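Ribonucleoside-diphosphate reductase (Pseudomonas aeruginosa, PDB 5IM3) probably supplies precursors for DNA synthesis by reducing ribonucleoside diphosphates to deoxyribonucleotides, under allosteric control by nucleotides such as dATP. Local coordinates at residues E855-Q867 against V890-T902. Sequence-based numbering, arbitrary orientation.
Sequences ETRWIVEAASRRQ and VTYRMAWFRGLKT
Val860 faces Ala895 and Leu900 at the centre of a nearly parallel helix pair in the barrel domain of the reductase large chain, where helix 856-866 runs beside helix 885-897 and the Schellman motif that ends the latter. The segment axes come within 9.7 Å and cross at -15°. With chi1 at 172°, Val860 swings CG1 opposite the backbone N and toward Ala895, 3.8 Å from Ala895 CA; a residue as small as alanine lets the valine branch come this near the backbone. Leu900 CD1 meets the same Val860 CG1 at 3.9 Å, while its other branch, CD2, lies over the backbone between Ala863 and Ser864 and touches Ala863 CB. Near the start of helix 856-866, Thr856 meets Thr891 through their CG2 methyls, and their hydroxyls turn to the carbonyls of Tyr879 and Lys887. Met894, unbranched and fully extended, carries its CE methyl across to Arg857 CB and Glu861 CG, each 3.7 Å from it.

The Schellman motif closes with Leu900 N on Ala895 O and Gly899 N on Trp896 O; Gly899 takes the positive phi, a conformation glycine adopts easily. The turn places Leu900 against helix 856-866. At the C-terminal ends of the two segments, Gln867 crosses the aliphatic chain of Lys901, and both side-chain nitrogens reach Gln872 O. Toward the polar edge, Glu861 links Arg865 and Arg898 in a charge network. Its OE2 sits 2.8 Å from Arg898 NE but over the guanidinium face, with the two planes 63° apart, an attraction of charges without a directed N-H. Close by, the short Ser864 side chain donates from OG to a lone pair of Arg898 O, in the carbonyl plane, at 2.6 Å.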
ATOM      1  N   GLU A 855      -3.729  23.885  18.355  1.00 62.27           N
ATOM      2  CA  GLU A 855      -2.395  23.314  18.260  1.00 63.36           C
ATOM      3  C   GLU A 855      -1.946  22.802  19.622  1.00 61.27           C
ATOM      4  O   GLU A 855      -2.190  23.432  20.656  1.00 60.43           O
ATOM      5  CB  GLU A 855      -1.409  24.346  17.722  1.00 66.95           C
ATOM      6  CG  GLU A 855      -1.721  24.806  16.311  1.00 69.31           C
ATOM      7  CD  GLU A 855      -0.649  25.712  15.755  1.00 74.45           C
ATOM      8  OE1 GLU A 855       0.530  25.297  15.759  1.00 77.06           O
ATOM      9  OE2 GLU A 855      -0.977  26.838  15.323  1.00 76.10           O
ATOM     10  N   THR A 856      -1.286  21.644  19.613  1.00 57.38           N
ATOM     11  CA  THR A 856      -0.931  20.973  20.858  1.00 52.61           C
ATOM     12  C   THR A 856      -0.010  21.826  21.719  1.00 52.72           C
ATOM     13  O   THR A 856      -0.038  21.719  22.950  1.00 52.88           O
ATOM     14  CB  THR A 856      -0.277  19.627  20.541  1.00 54.37           C
ATOM     15  OG1 THR A 856      -1.100  18.908  19.613  1.00 56.21           O
ATOM     16  CG2 THR A 856      -0.105  18.791  21.801  1.00 51.14           C
ATOM     17  N   ARG A 857       0.803  22.682  21.098  1.00 59.52           N
ATOM     18  CA  ARG A 857       1.755  23.488  21.856  1.00 61.67           C
ATOM     19  C   ARG A 857       1.061  24.396  22.868  1.00 63.41           C
ATOM     20  O   ARG A 857       1.634  24.694  23.922  1.00 65.19           O
ATOM     21  CB  ARG A 857       2.618  24.316  20.902  1.00 66.46           C
ATOM     22  CG  ARG A 857       1.841  25.124  19.875  1.00 66.04           C
ATOM     23  CD  ARG A 857       2.792  25.892  18.971  1.00 70.89           C
ATOM     24  NE  ARG A 857       2.115  26.482  17.817  1.00 72.55           N
ATOM     25  CZ  ARG A 857       1.694  27.743  17.743  1.00 75.57           C
ATOM     26  NH1 ARG A 857       1.873  28.580  18.758  1.00 77.32           N
ATOM     27  NH2 ARG A 857       1.092  28.173  16.644  1.00 77.84           N
ATOM     28  N   TRP A 858      -0.157  24.855  22.570  1.00 61.31           N
ATOM     29  CA  TRP A 858      -0.879  25.680  23.535  1.00 59.54           C
ATOM     30  C   TRP A 858      -1.238  24.881  24.783  1.00 55.84           C
ATOM     31  O   TRP A 858      -1.123  25.386  25.905  1.00 54.79           O
ATOM     32  CB  TRP A 858      -2.141  26.263  22.899  1.00 56.92           C
ATOM     33  CG  TRP A 858      -1.879  27.155  21.730  1.00 60.31           C
ATOM     34  CD1 TRP A 858      -2.141  26.883  20.420  1.00 59.00           C
ATOM     35  CD2 TRP A 858      -1.310  28.473  21.760  1.00 61.43           C
ATOM     36  NE1 TRP A 858      -1.767  27.943  19.634  1.00 61.79           N
ATOM     37  CE2 TRP A 858      -1.253  28.931  20.431  1.00 62.58           C
ATOM     38  CE3 TRP A 858      -0.841  29.305  22.782  1.00 62.35           C
ATOM     39  CZ2 TRP A 858      -0.748  30.186  20.095  1.00 67.42           C
ATOM     40  CZ3 TRP A 858      -0.336  30.549  22.445  1.00 65.91           C
ATOM     41  CH2 TRP A 858      -0.297  30.979  21.113  1.00 68.16           C
ATOM     42  N   ILE A 859      -1.675  23.633  24.605  1.00 58.11           N
ATOM     43  CA  ILE A 859      -2.077  22.807  25.741  1.00 56.89           C
ATOM     44  C   ILE A 859      -0.867  22.448  26.595  1.00 58.38           C
ATOM     45  O   ILE A 859      -0.959  22.373  27.827  1.00 58.35           O
ATOM     46  CB  ILE A 859      -2.812  21.547  25.245  1.00 56.21           C
ATOM     47  CG1 ILE A 859      -3.939  21.920  24.275  1.00 57.68           C
ATOM     48  CG2 ILE A 859      -3.375  20.753  26.415  1.00 54.65           C
ATOM     49  CD1 ILE A 859      -4.966  22.863  24.851  1.00 57.00           C
ATOM     50  N   VAL A 860       0.281  22.209  25.958  1.00 55.24           N
ATOM     51  CA  VAL A 860       1.487  21.861  26.701  1.00 55.99           C
ATOM     52  C   VAL A 860       2.005  23.068  27.472  1.00 58.83           C
ATOM     53  O   VAL A 860       2.312  22.976  28.667  1.00 56.75           O
ATOM     54  CB  VAL A 860       2.556  21.301  25.745  1.00 56.32           C
ATOM     55  CG1 VAL A 860       3.885  21.114  26.468  1.00 56.25           C
ATOM     56  CG2 VAL A 860       2.085  19.988  25.141  1.00 53.90           C
ATOM     57  N   GLU A 861       2.125  24.216  26.797  1.00 63.38           N
ATOM     58  CA  GLU A 861       2.647  25.411  27.453  1.00 67.13           C
ATOM     59  C   GLU A 861       1.752  25.844  28.607  1.00 65.30           C
ATOM     60  O   GLU A 861       2.243  26.295  29.648  1.00 66.06           O
ATOM     61  CB  GLU A 861       2.795  26.547  26.442  1.00 73.34           C
ATOM     62  CG  GLU A 861       4.192  26.681  25.861  1.00 78.06           C
ATOM     63  CD  GLU A 861       5.216  27.090  26.903  1.00 81.96           C
ATOM     64  OE1 GLU A 861       4.808  27.568  27.985  1.00 82.26           O
ATOM     65  OE2 GLU A 861       6.427  26.927  26.643  1.00 85.35           O
ATOM     66  N   ALA A 862       0.435  25.724  28.435  1.00 57.20           N
ATOM     67  CA  ALA A 862      -0.483  26.040  29.521  1.00 55.81           C
ATOM     68  C   ALA A 862      -0.263  25.105  30.702  1.00 55.40           C
ATOM     69  O   ALA A 862      -0.172  25.546  31.854  1.00 56.86           O
ATOM     70  CB  ALA A 862      -1.926  25.949  29.028  1.00 55.01           C
ATOM     71  N   ALA A 863      -0.172  23.801  30.431  1.00 54.52           N
ATOM     72  CA  ALA A 863       0.081  22.843  31.498  1.00 51.50           C
ATOM     73  C   ALA A 863       1.434  23.099  32.149  1.00 52.08           C
ATOM     74  O   ALA A 863       1.581  22.949  33.367  1.00 53.77           O
ATOM     75  CB  ALA A 863       0.005  21.420  30.950  1.00 49.97           C
ATOM     76  N   SER A 864       2.429  23.507  31.355  1.00 50.87           N
ATOM     77  CA  SER A 864       3.752  23.789  31.905  1.00 51.38           C
ATOM     78  C   SER A 864       3.696  24.883  32.964  1.00 53.60           C
ATOM     79  O   SER A 864       4.365  24.791  33.999  1.00 52.68           O
ATOM     80  CB  SER A 864       4.714  24.188  30.785  1.00 49.91           C
ATOM     81  OG  SER A 864       5.975  24.565  31.313  1.00 50.93           O
ATOM     82  N   ARG A 865       2.914  25.934  32.720  1.00 55.75           N
ATOM     83  CA  ARG A 865       2.866  27.037  33.672  1.00 60.36           C
ATOM     84  C   ARG A 865       1.987  26.718  34.871  1.00 59.52           C
ATOM     85  O   ARG A 865       2.238  27.228  35.969  1.00 60.55           O
ATOM     86  CB  ARG A 865       2.379  28.308  32.983  1.00 64.70           C
ATOM     87  CG  ARG A 865       3.470  29.006  32.198  1.00 67.03           C
ATOM     88  CD  ARG A 865       2.901  29.598  30.946  1.00 68.87           C
ATOM     89  NE  ARG A 865       3.912  30.226  30.105  1.00 72.93           N
ATOM     90  CZ  ARG A 865       4.316  31.486  30.229  1.00 75.58           C
ATOM     91  NH1 ARG A 865       3.812  32.264  31.177  1.00 75.77           N
ATOM     92  NH2 ARG A 865       5.238  31.966  29.405  1.00 78.49           N
ATOM     93  N   ARG A 866       0.956  25.891  34.691  1.00 60.39           N
ATOM     94  CA  ARG A 866       0.191  25.432  35.843  1.00 61.61           C
ATOM     95  C   ARG A 866       1.055  24.567  36.750  1.00 59.04           C
ATOM     96  O   ARG A 866       0.961  24.656  37.979  1.00 58.74           O
ATOM     97  CB  ARG A 866      -1.050  24.666  35.383  1.00 60.18           C
ATOM     98  CG  ARG A 866      -2.163  25.560  34.857  1.00 63.16           C
ATOM     99  CD  ARG A 866      -3.428  24.766  34.572  1.00 62.14           C
ATOM    100  NE  ARG A 866      -3.226  23.824  33.474  1.00 64.98           N
ATOM    101  CZ  ARG A 866      -3.539  24.064  32.204  1.00 64.93           C
ATOM    102  NH1 ARG A 866      -4.092  25.218  31.849  1.00 67.82           N
ATOM    103  NH2 ARG A 866      -3.303  23.140  31.285  1.00 64.12           N
ATOM    104  N   GLN A 867       1.925  23.746  36.155  1.00 56.00           N
ATOM    105  CA  GLN A 867       2.768  22.839  36.925  1.00 55.83           C
ATOM    106  C   GLN A 867       3.790  23.573  37.784  1.00 56.59           C
ATOM    107  O   GLN A 867       4.368  22.964  38.689  1.00 57.61           O
ATOM    108  CB  GLN A 867       3.488  21.872  35.981  1.00 54.53           C
ATOM    109  CG  GLN A 867       4.188  20.711  36.679  1.00 54.05           C
ATOM    110  CD  GLN A 867       3.258  19.920  37.577  1.00 52.70           C
ATOM    111  OE1 GLN A 867       2.418  19.157  37.102  1.00 50.61           O
ATOM    112  NE2 GLN A 867       3.400  20.103  38.885  1.00 54.35           N
ATOM    113  N   VAL A 890       8.185  15.825  18.340  1.00 63.88           N
ATOM    114  CA  VAL A 890       8.290  17.226  18.743  1.00 65.28           C
ATOM    115  C   VAL A 890       7.362  17.528  19.909  1.00 64.21           C
ATOM    116  O   VAL A 890       7.695  18.337  20.784  1.00 66.27           O
ATOM    117  CB  VAL A 890       8.007  18.153  17.540  1.00 70.81           C
ATOM    118  CG1 VAL A 890       6.622  17.898  16.970  1.00 69.55           C
ATOM    119  CG2 VAL A 890       8.151  19.620  17.931  1.00 71.41           C
ATOM    120  N   THR A 891       6.194  16.886  19.955  1.00 60.37           N
ATOM    121  CA  THR A 891       5.241  17.163  21.025  1.00 55.11           C
ATOM    122  C   THR A 891       5.766  16.682  22.373  1.00 56.15           C
ATOM    123  O   THR A 891       5.814  17.450  23.341  1.00 56.24           O
ATOM    124  CB  THR A 891       3.896  16.507  20.715  1.00 54.15           C
ATOM    125  OG1 THR A 891       3.317  17.126  19.561  1.00 56.34           O
ATOM    126  CG2 THR A 891       2.934  16.642  21.898  1.00 52.96           C
ATOM    127  N   TYR A 892       6.149  15.408  22.465  1.00 55.68           N
ATOM    128  CA  TYR A 892       6.539  14.857  23.756  1.00 54.67           C
ATOM    129  C   TYR A 892       7.966  15.220  24.147  1.00 54.57           C
ATOM    130  O   TYR A 892       8.310  15.125  25.331  1.00 54.79           O
ATOM    131  CB  TYR A 892       6.327  13.343  23.752  1.00 53.22           C
ATOM    132  CG  TYR A 892       4.855  12.996  23.739  1.00 52.37           C
ATOM    133  CD1 TYR A 892       4.102  13.050  24.906  1.00 50.24           C
ATOM    134  CD2 TYR A 892       4.209  12.659  22.558  1.00 53.58           C
ATOM    135  CE1 TYR A 892       2.751  12.755  24.900  1.00 51.49           C
ATOM    136  CE2 TYR A 892       2.856  12.363  22.540  1.00 52.53           C
ATOM    137  CZ  TYR A 892       2.131  12.414  23.711  1.00 53.51           C
ATOM    138  OH  TYR A 892       0.783  12.119  23.699  1.00 53.09           O
ATOM    139  N   ARG A 893       8.796  15.645  23.193  1.00 57.43           N
ATOM    140  CA  ARG A 893      10.017  16.359  23.555  1.00 59.51           C
ATOM    141  C   ARG A 893       9.681  17.683  24.229  1.00 60.91           C
ATOM    142  O   ARG A 893      10.279  18.041  25.251  1.00 60.38           O
ATOM    143  CB  ARG A 893      10.879  16.615  22.318  1.00 61.29           C
ATOM    144  CG  ARG A 893      11.613  15.403  21.777  1.00 61.90           C
ATOM    145  CD  ARG A 893      12.730  15.828  20.835  1.00 63.89           C
ATOM    146  NE  ARG A 893      13.274  14.703  20.078  1.00 64.29           N
ATOM    147  CZ  ARG A 893      14.506  14.656  19.581  1.00 67.80           C
ATOM    148  NH1 ARG A 893      15.345  15.670  19.765  1.00 70.00           N
ATOM    149  NH2 ARG A 893      14.909  13.587  18.906  1.00 68.28           N
ATOM    150  N   MET A 894       8.726  18.426  23.664  1.00 63.04           N
ATOM    151  CA  MET A 894       8.331  19.708  24.236  1.00 62.09           C
ATOM    152  C   MET A 894       7.755  19.531  25.635  1.00 58.49           C
ATOM    153  O   MET A 894       8.060  20.314  26.542  1.00 58.57           O
ATOM    154  CB  MET A 894       7.317  20.392  23.317  1.00 64.17           C
ATOM    155  CG  MET A 894       6.765  21.711  23.841  1.00 66.75           C
ATOM    156  SD  MET A 894       5.432  22.357  22.808  1.00 70.60           S
ATOM    157  CE  MET A 894       5.065  23.887  23.664  1.00 71.00           C
ATOM    158  N   ALA A 895       6.912  18.514  25.824  1.00 51.49           N
ATOM    159  CA  ALA A 895       6.337  18.262  27.142  1.00 50.36           C
ATOM    160  C   ALA A 895       7.426  18.071  28.190  1.00 49.72           C
ATOM    161  O   ALA A 895       7.341  18.619  29.296  1.00 48.17           O
ATOM    162  CB  ALA A 895       5.428  17.035  27.091  1.00 48.11           C
ATOM    163  N   TRP A 896       8.455  17.292  27.859  1.00 49.76           N
ATOM    164  CA  TRP A 896       9.579  17.107  28.771  1.00 51.42           C
ATOM    165  C   TRP A 896      10.394  18.389  28.897  1.00 53.40           C
ATOM    166  O   TRP A 896      10.766  18.799  30.003  1.00 53.63           O
ATOM    167  CB  TRP A 896      10.451  15.953  28.273  1.00 50.90           C
ATOM    168  CG  TRP A 896      11.654  15.678  29.114  1.00 48.93           C
ATOM    169  CD1 TRP A 896      11.675  15.136  30.366  1.00 47.32           C
ATOM    170  CD2 TRP A 896      13.018  15.916  28.755  1.00 52.66           C
ATOM    171  NE1 TRP A 896      12.970  15.028  30.813  1.00 49.97           N
ATOM    172  CE2 TRP A 896      13.813  15.499  29.841  1.00 51.54           C
ATOM    173  CE3 TRP A 896      13.645  16.441  27.622  1.00 52.99           C
ATOM    174  CZ2 TRP A 896      15.202  15.596  29.829  1.00 52.11           C
ATOM    175  CZ3 TRP A 896      15.018  16.536  27.611  1.00 55.95           C
ATOM    176  CH2 TRP A 896      15.785  16.109  28.706  1.00 56.47           C
ATOM    177  N   PHE A 897      10.673  19.040  27.770  1.00 58.45           N
ATOM    178  CA  PHE A 897      11.482  20.256  27.781  1.00 61.45           C
ATOM    179  C   PHE A 897      10.837  21.358  28.617  1.00 61.85           C
ATOM    180  O   PHE A 897      11.540  22.236  29.130  1.00 63.38           O
ATOM    181  CB  PHE A 897      11.707  20.725  26.340  1.00 61.14           C
ATOM    182  CG  PHE A 897      12.732  21.813  26.201  1.00 64.30           C
ATOM    183  CD1 PHE A 897      14.078  21.545  26.386  1.00 65.22           C
ATOM    184  CD2 PHE A 897      12.352  23.099  25.858  1.00 66.05           C
ATOM    185  CE1 PHE A 897      15.023  22.544  26.250  1.00 67.95           C
ATOM    186  CE2 PHE A 897      13.291  24.100  25.721  1.00 68.79           C
ATOM    187  CZ  PHE A 897      14.627  23.822  25.918  1.00 70.32           C
ATOM    188  N   ARG A 898       9.513  21.327  28.775  1.00 63.55           N
ATOM    189  CA  ARG A 898       8.785  22.371  29.489  1.00 64.22           C
ATOM    190  C   ARG A 898       8.490  22.001  30.938  1.00 62.32           C
ATOM    191  O   ARG A 898       7.654  22.647  31.579  1.00 61.45           O
ATOM    192  CB  ARG A 898       7.483  22.702  28.757  1.00 62.55           C
ATOM    193  CG  ARG A 898       7.679  23.337  27.394  1.00 64.54           C
ATOM    194  CD  ARG A 898       8.332  24.704  27.520  1.00 69.65           C
ATOM    195  NE  ARG A 898       8.702  25.270  26.230  1.00 72.59           N
ATOM    196  CZ  ARG A 898       9.381  26.403  26.086  1.00 76.12           C
ATOM    197  NH1 ARG A 898       9.756  27.095  27.154  1.00 77.25           N
ATOM    198  NH2 ARG A 898       9.683  26.844  24.873  1.00 79.26           N
ATOM    199  N   GLY A 899       9.153  20.978  31.466  1.00 55.49           N
ATOM    200  CA  GLY A 899       9.047  20.676  32.876  1.00 55.27           C
ATOM    201  C   GLY A 899       7.773  19.984  33.297  1.00 52.87           C
ATOM    202  O   GLY A 899       7.422  20.031  34.479  1.00 53.90           O
ATOM    203  N   LEU A 900       7.068  19.339  32.375  1.00 48.45           N
ATOM    204  CA  LEU A 900       5.878  18.592  32.755  1.00 48.99           C
ATOM    205  C   LEU A 900       6.265  17.308  33.475  1.00 48.11           C
ATOM    206  O   LEU A 900       7.285  16.682  33.170  1.00 46.51           O
ATOM    207  CB  LEU A 900       5.026  18.274  31.526  1.00 49.80           C
ATOM    208  CG  LEU A 900       4.272  19.444  30.886  1.00 53.11           C
ATOM    209  CD1 LEU A 900       3.511  18.955  29.668  1.00 53.33           C
ATOM    210  CD2 LEU A 900       3.320  20.111  31.873  1.00 52.95           C
ATOM    211  N   LYS A 901       5.445  16.924  34.452  1.00 47.60           N
ATOM    212  CA  LYS A 901       5.674  15.694  35.196  1.00 47.80           C
ATOM    213  C   LYS A 901       5.024  14.487  34.542  1.00 48.32           C
ATOM    214  O   LYS A 901       5.578  13.385  34.611  1.00 48.81           O
ATOM    215  CB  LYS A 901       5.144  15.839  36.628  1.00 46.72           C
ATOM    216  CG  LYS A 901       5.813  16.940  37.432  1.00 48.32           C
ATOM    217  CD  LYS A 901       5.341  16.928  38.874  1.00 50.49           C
ATOM    218  CE  LYS A 901       5.999  18.028  39.688  1.00 51.61           C
ATOM    219  NZ  LYS A 901       5.522  18.014  41.093  1.00 52.81           N
ATOM    220  N   THR A 902       3.869  14.664  33.904  1.00 49.67           N
ATOM    221  CA  THR A 902       3.121  13.540  33.361  1.00 48.89           C
ATOM    222  C   THR A 902       2.427  13.946  32.070  1.00 47.52           C
ATOM    223  O   THR A 902       2.147  15.124  31.830  1.00 48.56           O
ATOM    224  CB  THR A 902       2.068  13.034  34.357  1.00 47.05           C
ATOM    225  OG1 THR A 902       1.254  14.134  34.786  1.00 47.48           O
ATOM    226  CG2 THR A 902       2.726  12.383  35.565  1.00 47.90           C
TER